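Local coordinates for Hia (Haemophilus influenzae, PDB 1S7M), which is a homotrimeric autotransporter adhesin of the outer membrane that recognises host cells, here represented by a binding-domain fragment of the longer protein, at the interface of chains A and B. Coordinates in Å, arbitrary orientation; residue numbers count along the deposited sequence, not the author numbering. Chains: chain A/B, Hia.

The interface of chains A and B. Residues chain A 157, 159-161; chain B 140-142.
A:Ile160 and the pair B:Lys140 and B:Lys142 join two chains of Hia by the ladder that runs between parallel strands inside a single protein. The amide N of A:Ile160 donates to O of B:Lys140 at 2.7 Å, and the carbonyl O of A:Ile160 accepts from N of B:Lys142, also at 2.7 Å. Both bonds are nearly straight, 170° and 168° at the hydrogen. Because A:Ile160 uses its N-H and its C=O on the same neighbouring strand, it spans the alternate residues B:Lys140 and B:Lys142, the pattern of parallel pairing.

Side chains sort by strand face. On one face A:Glu159 meets both lysines. Its CG lies 3.9 Å from CB of B:Lys140, the two side chains lying side by side and pointing the same way. B:Lys140 is extended, with CG anti to the backbone N (chi1 -161°), whereas B:Lys142 bends at its second and third torsions, which folds its methylenes over the glutamate; its CD comes 3.9 Å from the carboxylate carbon CD of A:Glu159. At one edge of this group, CD of A:Arg157 touches the aliphatic stem of B:Lys140, and at the other OG1 of A:Thr161 rests 3.4 Å from CB of B:Lys142.

Water completes the polar part. One molecule lies 2.5 Å from OE1 of A:Glu159 and is shared with NZ of B:Lys140 and NZ of B:Lys142. The lysine amines thus reach the carboxylate through this water rather than by direct salt bridges; if these groups are charged as expected, attraction across the gap is likely.

On the opposite face the contact is apolar: A:Ile160 lies alongside B:Phe141, its CB 4.0 Å from the ring atom CD2.

These contacts pair strand 157-164 of chain A with strand 138-143 of chain B, both strands belonging to the Trp-ring domain of trimeric autotransporter adhesins. The strand pairing continues a sheet from one subunit into the next and helps hold the homotrimer together.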
ATOM      1  N   ARG A 157      -5.889  -1.039  20.095  1.00 31.02           N
ATOM      2  CA  ARG A 157      -6.229   0.295  19.619  1.00 29.83           C
ATOM      3  C   ARG A 157      -5.305   1.455  20.020  1.00 29.57           C
ATOM      4  O   ARG A 157      -4.899   1.588  21.184  1.00 29.77           O
ATOM      5  CB  ARG A 157      -7.654   0.642  20.044  1.00 28.80           C
ATOM      6  CG  ARG A 157      -8.721  -0.353  19.609  1.00 31.01           C
ATOM      7  CD  ARG A 157     -10.109   0.131  20.016  1.00 33.12           C
ATOM      8  NE  ARG A 157     -11.161  -0.847  19.729  1.00 38.28           N
ATOM      9  CZ  ARG A 157     -11.487  -1.869  20.528  1.00 41.19           C
ATOM     10  NH1 ARG A 157     -10.842  -2.065  21.675  1.00 39.64           N
ATOM     11  NH2 ARG A 157     -12.478  -2.687  20.194  1.00 39.95           N
ATOM     12  N   GLU A 159      -5.383   4.655  21.105  1.00 28.86           N
ATOM     13  CA  GLU A 159      -6.429   5.498  21.652  1.00 28.80           C
ATOM     14  C   GLU A 159      -5.968   6.907  22.007  1.00 28.96           C
ATOM     15  O   GLU A 159      -4.948   7.093  22.668  1.00 28.66           O
ATOM     16  CB  GLU A 159      -7.063   4.809  22.873  1.00 31.67           C
ATOM     17  CG  GLU A 159      -7.823   3.496  22.550  1.00 32.54           C
ATOM     18  CD  GLU A 159      -8.689   3.014  23.709  1.00 34.28           C
ATOM     19  OE1 GLU A 159      -9.637   2.230  23.483  1.00 33.69           O
ATOM     20  OE2 GLU A 159      -8.424   3.423  24.855  1.00 35.99           O
ATOM     21  N   ILE A 160      -6.707   7.904  21.522  1.00 27.95           N
ATOM     22  CA  ILE A 160      -6.381   9.297  21.835  1.00 28.84           C
ATOM     23  C   ILE A 160      -7.498   9.800  22.733  1.00 28.33           C
ATOM     24  O   ILE A 160      -8.685   9.759  22.370  1.00 26.77           O
ATOM     25  CB  ILE A 160      -6.299  10.181  20.573  1.00 29.05           C
ATOM     26  CG1 ILE A 160      -5.282   9.600  19.600  1.00 27.38           C
ATOM     27  CG2 ILE A 160      -5.905  11.601  20.961  1.00 30.41           C
ATOM     28  CD1 ILE A 160      -3.882   9.440  20.172  1.00 29.62           C
ATOM     29  N   THR A 161      -7.129  10.250  23.925  1.00 28.83           N
ATOM     30  CA  THR A 161      -8.131  10.720  24.875  1.00 27.79           C
ATOM     31  C   THR A 161      -8.122  12.230  25.056  1.00 27.67           C
ATOM     32  O   THR A 161      -7.057  12.858  25.077  1.00 25.28           O
ATOM     33  CB  THR A 161      -7.954  10.017  26.245  1.00 28.36           C
ATOM     34  OG1 THR A 161      -8.265   8.633  26.096  1.00 28.28           O
ATOM     35  CG2 THR A 161      -8.898  10.602  27.286  1.00 27.14           C
TER
ATOM     36  N   LYS B 140      -8.657   5.022  17.939  1.00 23.08           N
ATOM     37  CA  LYS B 140      -9.888   5.414  18.613  1.00 25.51           C
ATOM     38  C   LYS B 140      -9.772   6.769  19.272  1.00 26.62           C
ATOM     39  O   LYS B 140      -8.777   7.056  19.960  1.00 26.19           O
ATOM     40  CB  LYS B 140     -10.280   4.377  19.666  1.00 28.38           C
ATOM     41  CG  LYS B 140     -11.720   4.469  20.059  1.00 31.54           C
ATOM     42  CD  LYS B 140     -12.093   3.326  20.970  1.00 35.99           C
ATOM     43  CE  LYS B 140     -13.587   3.323  21.192  1.00 38.54           C
ATOM     44  NZ  LYS B 140     -13.993   2.404  22.268  1.00 37.78           N
ATOM     45  N   PHE B 141     -10.782   7.608  19.033  1.00 25.82           N
ATOM     46  CA  PHE B 141     -10.825   8.942  19.615  1.00 27.86           C
ATOM     47  C   PHE B 141     -11.785   8.870  20.793  1.00 28.58           C
ATOM     48  O   PHE B 141     -12.985   8.668  20.640  1.00 30.31           O
ATOM     49  CB  PHE B 141     -11.217   9.988  18.543  1.00 25.69           C
ATOM     50  CG  PHE B 141     -10.146  10.158  17.487  1.00 24.70           C
ATOM     51  CD1 PHE B 141     -10.152   9.373  16.329  1.00 23.55           C
ATOM     52  CD2 PHE B 141      -9.044  10.972  17.732  1.00 23.26           C
ATOM     53  CE1 PHE B 141      -9.076   9.385  15.438  1.00 22.57           C
ATOM     54  CE2 PHE B 141      -7.952  10.993  16.845  1.00 23.10           C
ATOM     55  CZ  PHE B 141      -7.974  10.193  15.697  1.00 23.01           C
ATOM     56  N   LYS B 142     -11.215   9.006  21.982  1.00 29.58           N
ATOM     57  CA  LYS B 142     -11.956   8.866  23.227  1.00 31.49           C
ATOM     58  C   LYS B 142     -12.459  10.125  23.900  1.00 30.56           C
ATOM     59  O   LYS B 142     -11.745  11.123  24.006  1.00 29.20           O
ATOM     60  CB  LYS B 142     -11.088   8.125  24.259  1.00 34.63           C
ATOM     61  CG  LYS B 142     -10.470   6.826  23.777  1.00 36.26           C
ATOM     62  CD  LYS B 142     -11.462   5.688  23.919  1.00 39.34           C
ATOM     63  CE  LYS B 142     -11.764   5.395  25.383  1.00 39.26           C
ATOM     64  NZ  LYS B 142     -12.921   4.449  25.511  1.00 43.10           N
TER
HETATM   65  O   HOH W   1     -11.942   2.181  24.382  1.00 34.05           O